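Side-chain contacts in Hen1 (Anabaena variabilis, PDB 3JWH), which methylates the 2'-oxygen of the 3'-terminal nucleotide of RNA, with S-adenosylmethionine as the probable methyl donor: residues 33-38 / 42-47; 19-24 / 107-112; 125-130 / 134-139. One frame throughout, in Å; residues are numbered along the deposited sequence.

Interaction 1 of 3, residues 33-38 / 42-47. With SAH (S-adenosyl-L-homocysteine), chain C.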
loop_
_atom_site.group_PDB
_atom_site.type_symbol
_atom_site.label_atom_id
_atom_site.label_comp_id
_atom_site.label_asym_id
_atom_site.label_seq_id
_atom_site.Cartn_x
_atom_site.Cartn_y
_atom_site.Cartn_z
ATOM N N VAL A 33 -3.314 -8.549 6.470
ATOM C CA VAL A 33 -3.119 -7.502 5.487
ATOM C C VAL A 33 -3.497 -7.812 4.055
ATOM O O VAL A 33 -3.246 -8.896 3.546
ATOM C CB VAL A 33 -1.628 -7.044 5.458
ATOM C CG1 VAL A 33 -1.463 -5.821 4.526
ATOM C CG2 VAL A 33 -1.133 -6.750 6.887
ATOM N N ILE A 34 -4.070 -6.815 3.396
ATOM C CA ILE A 34 -4.418 -6.959 2.013
ATOM C C ILE A 34 -3.681 -5.894 1.208
ATOM O O ILE A 34 -3.825 -4.713 1.449
ATOM C CB ILE A 34 -5.955 -6.862 1.788
ATOM C CG1 ILE A 34 -6.261 -7.008 0.302
ATOM C CG2 ILE A 34 -6.492 -5.536 2.284
ATOM C CD1 ILE A 34 -7.766 -7.214 -0.011
ATOM N N ASP A 35 -2.898 -6.334 0.232
ATOM C CA ASP A 35 -2.129 -5.432 -0.615
ATOM C C ASP A 35 -2.830 -5.152 -1.952
ATOM O O ASP A 35 -2.857 -6.009 -2.841
ATOM C CB ASP A 35 -0.752 -6.037 -0.846
ATOM C CG ASP A 35 0.197 -5.082 -1.527
ATOM O OD1 ASP A 35 0.121 -3.863 -1.251
ATOM O OD2 ASP A 35 1.033 -5.558 -2.326
ATOM N N LEU A 36 -3.391 -3.960 -2.083
ATOM C CA LEU A 36 -4.124 -3.581 -3.291
ATOM C C LEU A 36 -3.194 -3.046 -4.385
ATOM O O LEU A 36 -2.553 -2.022 -4.220
ATOM C CB LEU A 36 -5.205 -2.560 -2.931
ATOM C CG LEU A 36 -6.096 -2.971 -1.745
ATOM C CD1 LEU A 36 -6.930 -1.792 -1.292
ATOM C CD2 LEU A 36 -6.980 -4.150 -2.137
ATOM N N GLY A 37 -3.152 -3.749 -5.507
ATOM C CA GLY A 37 -2.275 -3.380 -6.600
ATOM C C GLY A 37 -0.933 -3.967 -6.206
ATOM O O GLY A 37 0.098 -3.302 -6.251
ATOM N N CYS A 38 -0.954 -5.236 -5.821
ATOM C CA CYS A 38 0.237 -5.932 -5.355
ATOM C C CYS A 38 1.366 -6.153 -6.368
ATOM O O CYS A 38 2.496 -6.443 -5.980
ATOM C CB CYS A 38 -0.172 -7.269 -4.740
ATOM S SG CYS A 38 -0.749 -8.479 -5.931
ATOM N N ASN A 42 6.388 -7.975 -4.316
ATOM C CA ASN A 42 7.576 -7.622 -3.545
ATOM C C ASN A 42 7.230 -7.542 -2.068
ATOM O O ASN A 42 7.858 -8.200 -1.242
ATOM C CB ASN A 42 8.168 -6.309 -4.042
ATOM C CG ASN A 42 8.794 -6.448 -5.413
ATOM O OD1 ASN A 42 9.315 -7.517 -5.760
ATOM N ND2 ASN A 42 8.767 -5.369 -6.202
ATOM N N LEU A 43 6.207 -6.759 -1.735
ATOM C CA LEU A 43 5.795 -6.659 -0.348
ATOM C C LEU A 43 5.174 -7.981 0.125
ATOM O O LEU A 43 5.358 -8.379 1.280
ATOM C CB LEU A 43 4.802 -5.512 -0.166
ATOM C CG LEU A 43 4.147 -5.477 1.215
ATOM C CD1 LEU A 43 5.199 -5.223 2.292
ATOM C CD2 LEU A 43 3.082 -4.402 1.245
ATOM N N LEU A 44 4.441 -8.668 -0.758
ATOM C CA LEU A 44 3.821 -9.949 -0.371
ATOM C C LEU A 44 4.895 -10.977 0.041
ATOM O O LEU A 44 4.681 -11.762 0.960
ATOM C CB LEU A 44 2.973 -10.532 -1.519
ATOM C CG LEU A 44 1.766 -9.767 -2.092
ATOM C CD1 LEU A 44 1.130 -10.643 -3.154
ATOM C CD2 LEU A 44 0.736 -9.407 -1.012
ATOM N N LYS A 45 6.042 -10.974 -0.634
ATOM C CA LYS A 45 7.124 -11.908 -0.303
ATOM C C LYS A 45 7.631 -11.671 1.117
ATOM O O LYS A 45 7.815 -12.612 1.891
ATOM C CB LYS A 45 8.278 -11.759 -1.298
ATOM C CG LYS A 45 9.428 -12.724 -1.060
ATOM C CD LYS A 45 10.356 -12.808 -2.262
ATOM C CE LYS A 45 11.224 -14.059 -2.190
ATOM N NZ LYS A 45 12.063 -14.249 -3.416
ATOM N N ILE A 46 7.838 -10.402 1.459
ATOM C CA ILE A 46 8.309 -10.024 2.784
ATOM C C ILE A 46 7.307 -10.344 3.902
ATOM O O ILE A 46 7.700 -10.762 4.980
ATOM C CB ILE A 46 8.683 -8.505 2.806
ATOM C CG1 ILE A 46 9.981 -8.296 2.019
ATOM C CG2 ILE A 46 8.871 -8.007 4.242
ATOM C CD1 ILE A 46 10.240 -6.859 1.626
ATOM N N LEU A 47 6.011 -10.157 3.652
ATOM C CA LEU A 47 5.005 -10.452 4.671
ATOM C C LEU A 47 4.824 -11.958 4.915
ATOM O O LEU A 47 4.682 -12.404 6.055
ATOM C CB LEU A 47 3.649 -9.854 4.267
ATOM C CG LEU A 47 3.531 -8.344 4.052
ATOM C CD1 LEU A 47 2.062 -7.982 3.828
ATOM C CD2 LEU A 47 4.088 -7.593 5.264
HETATM N N SAH C . 2.940 -2.317 -5.345
HETATM C CA SAH C . 3.879 -3.011 -6.239
HETATM C CB SAH C . 4.062 -2.192 -7.518
HETATM C CG SAH C . 2.714 -1.962 -8.202
HETATM S SD SAH C . 2.805 -0.933 -9.714
HETATM C C SAH C . 5.236 -3.156 -5.548
HETATM O O SAH C . 6.079 -2.263 -5.780
HETATM O OXT SAH C . 5.398 -4.152 -4.808
HETATM C "C5'" SAH C . 1.014 -0.606 -9.887
HETATM C "C4'" SAH C . 0.197 -1.888 -9.716
HETATM O "O4'" SAH C . -1.193 -1.536 -9.600
HETATM C "C3'" SAH C . 0.335 -2.776 -10.956
HETATM O "O3'" SAH C . 0.334 -4.154 -10.572
HETATM C "C2'" SAH C . -0.944 -2.433 -11.719
HETATM O "O2'" SAH C . -1.305 -3.538 -12.553
HETATM C "C1'" SAH C . -1.907 -2.357 -10.536
HETATM N N9 SAH C . -3.176 -1.687 -10.892
HETATM C C8 SAH C . -3.291 -0.546 -11.567
HETATM N N7 SAH C . -4.576 -0.221 -11.677
HETATM C C5 SAH C . -5.289 -1.163 -11.067
HETATM C C6 SAH C . -6.644 -1.368 -10.860
HETATM N N6 SAH C . -7.538 -0.502 -11.334
HETATM N N1 SAH C . -7.040 -2.453 -10.189
HETATM C C2 SAH C . -6.159 -3.328 -9.724
HETATM N N3 SAH C . -4.864 -3.165 -9.905
HETATM C C4 SAH C . -4.395 -2.100 -10.567
HETATM O O HOH W 1 3.329 -6.847 -3.175
#

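Interaction 2 of 3, residues 19-24 / 107-112. With SAH (S-adenosyl-L-homocysteine), chain C.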
loop_
_atom_site.group_PDB
_atom_site.type_symbol
_atom_site.label_atom_id
_atom_site.label_comp_id
_atom_site.label_asym_id
_atom_site.label_seq_id
_atom_site.Cartn_x
_atom_site.Cartn_y
_atom_site.Cartn_z
ATOM N N ASN A 19 10.590 -1.633 4.166
ATOM C CA ASN A 19 10.860 -1.577 5.606
ATOM C C ASN A 19 9.930 -0.565 6.260
ATOM O O ASN A 19 9.423 -0.778 7.362
ATOM C CB ASN A 19 12.310 -1.151 5.865
ATOM C CG ASN A 19 13.303 -2.282 5.654
ATOM O OD1 ASN A 19 13.334 -3.248 6.422
ATOM N ND2 ASN A 19 14.120 -2.166 4.612
ATOM N N GLY A 20 9.724 0.547 5.570
ATOM C CA GLY A 20 8.850 1.577 6.095
ATOM C C GLY A 20 7.416 1.105 6.228
ATOM O O GLY A 20 6.739 1.456 7.185
ATOM N N VAL A 21 6.950 0.313 5.266
ATOM C CA VAL A 21 5.579 -0.198 5.288
ATOM C C VAL A 21 5.430 -1.278 6.359
ATOM O O VAL A 21 4.493 -1.246 7.157
ATOM C CB VAL A 21 5.175 -0.785 3.911
ATOM C CG1 VAL A 21 3.791 -1.381 3.988
ATOM C CG2 VAL A 21 5.213 0.293 2.853
ATOM N N VAL A 22 6.366 -2.225 6.391
ATOM C CA VAL A 22 6.307 -3.288 7.383
ATOM C C VAL A 22 6.332 -2.708 8.784
ATOM O O VAL A 22 5.618 -3.172 9.676
ATOM C CB VAL A 22 7.487 -4.261 7.229
ATOM C CG1 VAL A 22 7.458 -5.300 8.328
ATOM C CG2 VAL A 22 7.422 -4.926 5.875
ATOM N N ALA A 23 7.171 -1.688 8.968
ATOM C CA ALA A 23 7.301 -1.022 10.260
ATOM C C ALA A 23 5.973 -0.377 10.669
ATOM O O ALA A 23 5.551 -0.475 11.820
ATOM C CB ALA A 23 8.404 0.036 10.186
ATOM N N ALA A 24 5.308 0.285 9.732
ATOM C CA ALA A 24 4.033 0.912 10.064
ATOM C C ALA A 24 2.966 -0.136 10.412
ATOM O O ALA A 24 2.185 0.055 11.337
ATOM C CB ALA A 24 3.561 1.794 8.911
ATOM N N THR A 107 -2.719 -2.002 2.128
ATOM C CA THR A 107 -1.552 -1.223 1.714
ATOM C C THR A 107 -1.738 -0.899 0.247
ATOM O O THR A 107 -2.168 -1.740 -0.528
ATOM C CB THR A 107 -0.220 -1.993 1.900
ATOM O OG1 THR A 107 -0.293 -3.258 1.225
ATOM C CG2 THR A 107 0.079 -2.202 3.378
ATOM N N VAL A 108 -1.426 0.328 -0.131
ATOM C CA VAL A 108 -1.563 0.775 -1.512
ATOM C C VAL A 108 -0.177 1.385 -1.795
ATOM O O VAL A 108 0.049 2.580 -1.572
ATOM C CB VAL A 108 -2.665 1.867 -1.622
ATOM C CG1 VAL A 108 -3.042 2.077 -3.054
ATOM C CG2 VAL A 108 -3.880 1.489 -0.767
ATOM N N ILE A 109 0.737 0.557 -2.284
ATOM C CA ILE A 109 2.117 0.958 -2.530
ATOM C C ILE A 109 2.443 1.317 -3.963
ATOM O O ILE A 109 2.403 0.465 -4.855
ATOM C CB ILE A 109 3.070 -0.153 -2.092
ATOM C CG1 ILE A 109 2.632 -0.685 -0.733
ATOM C CG2 ILE A 109 4.507 0.381 -1.992
ATOM C CD1 ILE A 109 2.564 0.372 0.370
ATOM N N GLU A 110 2.772 2.585 -4.178
ATOM C CA GLU A 110 3.109 3.062 -5.510
ATOM C C GLU A 110 1.991 2.685 -6.483
ATOM O O GLU A 110 2.238 2.136 -7.565
ATOM C CB GLU A 110 4.439 2.450 -5.962
ATOM C CG GLU A 110 5.575 2.594 -4.923
ATOM C CD GLU A 110 5.907 4.054 -4.564
ATOM O OE1 GLU A 110 6.375 4.808 -5.448
ATOM O OE2 GLU A 110 5.705 4.445 -3.398
ATOM N N VAL A 111 0.759 2.988 -6.089
ATOM C CA VAL A 111 -0.396 2.684 -6.915
ATOM C C VAL A 111 -1.158 3.915 -7.380
ATOM O O VAL A 111 -1.498 4.007 -8.551
ATOM C CB VAL A 111 -1.391 1.741 -6.174
ATOM C CG1 VAL A 111 -2.702 1.650 -6.932
ATOM C CG2 VAL A 111 -0.799 0.355 -6.053
ATOM N N ILE A 112 -1.418 4.859 -6.473
ATOM C CA ILE A 112 -2.202 6.054 -6.819
ATOM C C ILE A 112 -1.768 6.860 -8.039
ATOM O O ILE A 112 -2.608 7.371 -8.781
ATOM C CB ILE A 112 -2.335 7.039 -5.612
ATOM C CG1 ILE A 112 -0.956 7.475 -5.111
ATOM C CG2 ILE A 112 -3.119 6.384 -4.494
ATOM C CD1 ILE A 112 -1.019 8.503 -3.999
HETATM N N SAH C . 2.940 -2.317 -5.345
HETATM C CA SAH C . 3.879 -3.011 -6.239
HETATM C CB SAH C . 4.062 -2.192 -7.518
HETATM C CG SAH C . 2.714 -1.962 -8.202
HETATM S SD SAH C . 2.805 -0.933 -9.714
HETATM C C SAH C . 5.236 -3.156 -5.548
HETATM O O SAH C . 6.079 -2.263 -5.780
HETATM O OXT SAH C . 5.398 -4.152 -4.808
HETATM C "C5'" SAH C . 1.014 -0.606 -9.887
HETATM C "C4'" SAH C . 0.197 -1.888 -9.716
HETATM O "O4'" SAH C . -1.193 -1.536 -9.600
HETATM C "C3'" SAH C . 0.335 -2.776 -10.956
HETATM O "O3'" SAH C . 0.334 -4.154 -10.572
HETATM C "C2'" SAH C . -0.944 -2.433 -11.719
HETATM O "O2'" SAH C . -1.305 -3.538 -12.553
HETATM C "C1'" SAH C . -1.907 -2.357 -10.536
HETATM N N9 SAH C . -3.176 -1.687 -10.892
HETATM C C8 SAH C . -3.291 -0.546 -11.567
HETATM N N7 SAH C . -4.576 -0.221 -11.677
HETATM C C5 SAH C . -5.289 -1.163 -11.067
HETATM C C6 SAH C . -6.644 -1.368 -10.860
HETATM N N6 SAH C . -7.538 -0.502 -11.334
HETATM N N1 SAH C . -7.040 -2.453 -10.189
HETATM C C2 SAH C . -6.159 -3.328 -9.724
HETATM N N3 SAH C . -4.864 -3.165 -9.905
HETATM C C4 SAH C . -4.395 -2.100 -10.567
#

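Interaction 3 of 3, residues 125-130 / 134-139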
loop_
_atom_site.group_PDB
_atom_site.type_symbol
_atom_site.label_atom_id
_atom_site.label_comp_id
_atom_site.label_asym_id
_atom_site.label_seq_id
_atom_site.Cartn_x
_atom_site.Cartn_y
_atom_site.Cartn_z
ATOM N N ARG A 125 -13.546 5.322 -2.568
ATOM C CA ARG A 125 -14.735 4.823 -1.887
ATOM C C ARG A 125 -14.562 3.354 -1.572
ATOM O O ARG A 125 -14.798 2.922 -0.449
ATOM C CB ARG A 125 -15.984 5.032 -2.739
ATOM C CG ARG A 125 -16.503 6.462 -2.700
ATOM C CD ARG A 125 -17.851 6.554 -3.377
ATOM N NE ARG A 125 -17.753 6.171 -4.781
ATOM C CZ ARG A 125 -17.167 6.911 -5.715
ATOM N NH1 ARG A 125 -16.630 8.084 -5.395
ATOM N NH2 ARG A 125 -17.115 6.476 -6.969
ATOM N N VAL A 126 -14.142 2.584 -2.566
ATOM C CA VAL A 126 -13.919 1.168 -2.362
ATOM C C VAL A 126 -13.045 0.947 -1.126
ATOM O O VAL A 126 -13.331 0.096 -0.283
ATOM C CB VAL A 126 -13.211 0.546 -3.574
ATOM C CG1 VAL A 126 -12.878 -0.917 -3.296
ATOM C CG2 VAL A 126 -14.088 0.678 -4.804
ATOM N N LEU A 127 -11.987 1.742 -1.013
ATOM C CA LEU A 127 -11.049 1.612 0.088
ATOM C C LEU A 127 -11.442 2.250 1.430
ATOM O O LEU A 127 -11.416 1.590 2.474
ATOM C CB LEU A 127 -9.683 2.156 -0.362
ATOM C CG LEU A 127 -8.581 2.360 0.679
ATOM C CD1 LEU A 127 -8.103 1.027 1.237
ATOM C CD2 LEU A 127 -7.428 3.093 0.007
ATOM N N PHE A 128 -11.805 3.525 1.414
ATOM C CA PHE A 128 -12.138 4.207 2.658
ATOM C C PHE A 128 -13.590 4.154 3.114
ATOM O O PHE A 128 -13.904 4.603 4.210
ATOM C CB PHE A 128 -11.669 5.662 2.571
ATOM C CG PHE A 128 -10.175 5.812 2.433
ATOM C CD1 PHE A 128 -9.331 5.520 3.507
ATOM C CD2 PHE A 128 -9.612 6.245 1.236
ATOM C CE1 PHE A 128 -7.949 5.662 3.387
ATOM C CE2 PHE A 128 -8.235 6.388 1.108
ATOM C CZ PHE A 128 -7.401 6.097 2.184
ATOM N N GLU A 129 -14.467 3.587 2.290
ATOM C CA GLU A 129 -15.892 3.503 2.614
ATOM C C GLU A 129 -16.345 2.047 2.652
ATOM O O GLU A 129 -16.820 1.561 3.684
ATOM C CB GLU A 129 -16.691 4.289 1.567
ATOM C CG GLU A 129 -18.136 4.611 1.917
ATOM C CD GLU A 129 -18.795 5.468 0.842
ATOM O OE1 GLU A 129 -18.462 6.669 0.751
ATOM O OE2 GLU A 129 -19.626 4.937 0.069
ATOM N N PHE A 130 -16.171 1.349 1.531
ATOM C CA PHE A 130 -16.548 -0.051 1.425
ATOM C C PHE A 130 -15.743 -0.969 2.365
ATOM O O PHE A 130 -16.282 -1.490 3.345
ATOM C CB PHE A 130 -16.389 -0.513 -0.030
ATOM C CG PHE A 130 -16.900 -1.897 -0.286
ATOM C CD1 PHE A 130 -18.264 -2.178 -0.178
ATOM C CD2 PHE A 130 -16.029 -2.928 -0.613
ATOM C CE1 PHE A 130 -18.754 -3.470 -0.392
ATOM C CE2 PHE A 130 -16.505 -4.225 -0.830
ATOM C CZ PHE A 130 -17.876 -4.495 -0.719
ATOM N N LYS A 134 -9.132 -0.758 9.503
ATOM C CA LYS A 134 -8.661 0.103 10.580
ATOM C C LYS A 134 -7.448 0.925 10.124
ATOM O O LYS A 134 -7.349 2.117 10.420
ATOM C CB LYS A 134 -8.267 -0.741 11.790
ATOM C CG LYS A 134 -7.927 0.088 13.026
ATOM C CD LYS A 134 -7.580 -0.785 14.228
ATOM C CE LYS A 134 -7.471 0.059 15.496
ATOM N NZ LYS A 134 -7.294 -0.785 16.722
ATOM N N ILE A 135 -6.552 0.285 9.385
ATOM C CA ILE A 135 -5.333 0.936 8.908
ATOM C C ILE A 135 -5.215 0.925 7.397
ATOM O O ILE A 135 -5.547 -0.069 6.765
ATOM C CB ILE A 135 -4.062 0.216 9.455
ATOM C CG1 ILE A 135 -4.066 0.216 10.977
ATOM C CG2 ILE A 135 -2.797 0.863 8.899
ATOM C CD1 ILE A 135 -4.237 1.580 11.565
ATOM N N VAL A 136 -4.739 2.027 6.829
ATOM C CA VAL A 136 -4.485 2.122 5.386
ATOM C C VAL A 136 -3.122 2.794 5.154
ATOM O O VAL A 136 -2.918 3.936 5.553
ATOM C CB VAL A 136 -5.519 2.978 4.630
ATOM C CG1 VAL A 136 -5.243 2.881 3.153
ATOM C CG2 VAL A 136 -6.940 2.526 4.949
ATOM N N ILE A 137 -2.201 2.100 4.500
ATOM C CA ILE A 137 -0.902 2.686 4.219
ATOM C C ILE A 137 -0.767 2.930 2.723
ATOM O O ILE A 137 -0.927 2.019 1.921
ATOM C CB ILE A 137 0.246 1.780 4.746
ATOM C CG1 ILE A 137 0.168 1.722 6.266
ATOM C CG2 ILE A 137 1.624 2.343 4.306
ATOM C CD1 ILE A 137 0.355 0.326 6.857
ATOM N N VAL A 138 -0.510 4.188 2.367
ATOM C CA VAL A 138 -0.350 4.629 0.981
ATOM C C VAL A 138 1.012 5.320 0.752
ATOM O O VAL A 138 1.374 6.237 1.487
ATOM C CB VAL A 138 -1.440 5.658 0.613
ATOM C CG1 VAL A 138 -1.271 6.105 -0.853
ATOM C CG2 VAL A 138 -2.820 5.071 0.873
ATOM N N THR A 139 1.769 4.890 -0.253
ATOM C CA THR A 139 3.041 5.551 -0.531
ATOM C C THR A 139 3.040 5.956 -1.983
ATOM O O THR A 139 2.477 5.270 -2.830
ATOM C CB THR A 139 4.273 4.642 -0.315
ATOM O OG1 THR A 139 4.340 3.679 -1.363
ATOM C CG2 THR A 139 4.197 3.925 0.986
#

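Interaction 1 of 3, residues 33-38 / 42-47
L44 reaches from helix 42-47 to strand 33-36 and its loop with both terminal methyls. CD2 rests on the methylene of D35, 3.7 Å from its CB, while CD1 packs against C38, 3.9 Å from CB and almost as near the sulfur. A branched leucine suits this place because its fork spans two residues, and a small cysteine lets the loop lie close to the helix. The CB of D35 faces the helix, and with CG anti to the backbone N (chi1 -171°) the carboxylate lies where OD1 is 3.9 Å from L43 CD2 and hydrogen-bonded to the hydroxyl of T107. D35 OD2 has a water at 2.8 Å that also lies within bonding reach of C38 O, accepts from L44 N at 3.2 Å and probably links the buried carboxylate to the first helical turn. Near the start of the strand, V33 CB and L47 CD1 are 4.1 Å apart, the side chains crossing at about a right angle. Between strand and helix, G37 O accepts a hydrogen bond from the amino N of S-adenosylhomocysteine at 3.1 Å. A strand, a glycine-rich turn and a helix returning nearly antiparallel (165°) form the cofactor-binding first unit of a Rossmann-like methyltransferase.

Interaction 2 of 3, residues 19-24 / 107-112
A single valine carries the whole helix side of this contact: V21 divides its two methyls between T107 and I109, two residues apart on strand 107-109, and the pairing buries just 106 Å². The setting is the Rossmann-like methyltransferase fold, in which helix 13-27 packs across one face of the central sheet. V21 CG2 and I109 CD1 approach tip to tip at 3.6 Å, whereas V21 CG1 lies 3.9 Å from T107 CG2. Valine fits because its branching at CB spreads two methyls close to the helix backbone, enough to touch two alternate strand residues that face the same way. Threonine has a double use here. With OG1 between the backbone N and the carbonyl carbon (chi1 54°), the hydroxyl is held by D35 on the adjacent strand, and the methyl is left to face V21. I109 supplies the longer apolar arm, its CD1 closing the distance to the helix. L43 of helix 42-49 also touches both V21 and T107, so the patch is apolar on more than one side. Just past the strand, E110 OE2 forms a salt bridge with R17, from an earlier turn of helix 13-27, and a hydrogen bond with T139. At that strand end the main chain meets the ligand: I109 O accepts a hydrogen bond from the amino N of S-adenosylhomocysteine at 2.9 Å.

Interaction 3 of 3, residues 125-130 / 134-139
F128 and V136 mark the nearest approach of the two backbones, their CA atoms 8.4 Å apart, where helix 125-130 packs beside strand 135-139. The helix widens here into a pi-type turn: R125 O accepts from both E129 N (2.8 Å) and F130 N (2.9 Å), which arrive from opposite faces of its carbonyl plane. Facing the helix stands V136, whose two methyls are shared out. CG1 lies 3.8 Å from L127 CD2, and CG2 comes within 3.6 Å of F128 CE1, meeting the ring obliquely. A beta-branched valine suits a strand and offers both methyls without a long arm. L127, with CG anti to the backbone N (chi1 170°), faces the strand, and its CD2 also sits 3.5 Å above one face of the F128 ring, displaced towards the rim, so the two helix residues brace each other while both press on the valine. Shortening L127 to an alanine would probably open a gap beside V136 CG1 and strip one face of the F128 ring of its leucine methyl. Phenylalanine suits its position because a broad ring can bridge several strands: F207 and Y184, from the two antiparallel strands beyond 135-141, meet it edge-to-face. L127 leans the other way, onto A106 and V108 of strand 105-109, so the helix, itself the crossover connection of this beta-alpha-beta unit, packs over both strands it links.

Strand 105-109 lies in the sheet between the strands of interactions 1 and 3, so interaction 2 joins them. Towards interaction 1, whose centre is 9 Å away, D35 OD1 is 2.6 Å from T107 OG1; towards interaction 3, at 12 Å, E110 OE2 is 2.6 Å from T139 OG1, and V108 N is 2.7 Å from I137 O. Interactions 1 and 2 pack helices on one face of the sheet, interaction 3 on the other, where L36 CD1 still touches L127 CD1 at 4.0 Å. The first two contacts lead directly to S-adenosylhomocysteine, whose amino group is shared between their backbone carbonyls; interaction 3 stays back, the L127 side chain about 11 Å from the ligand.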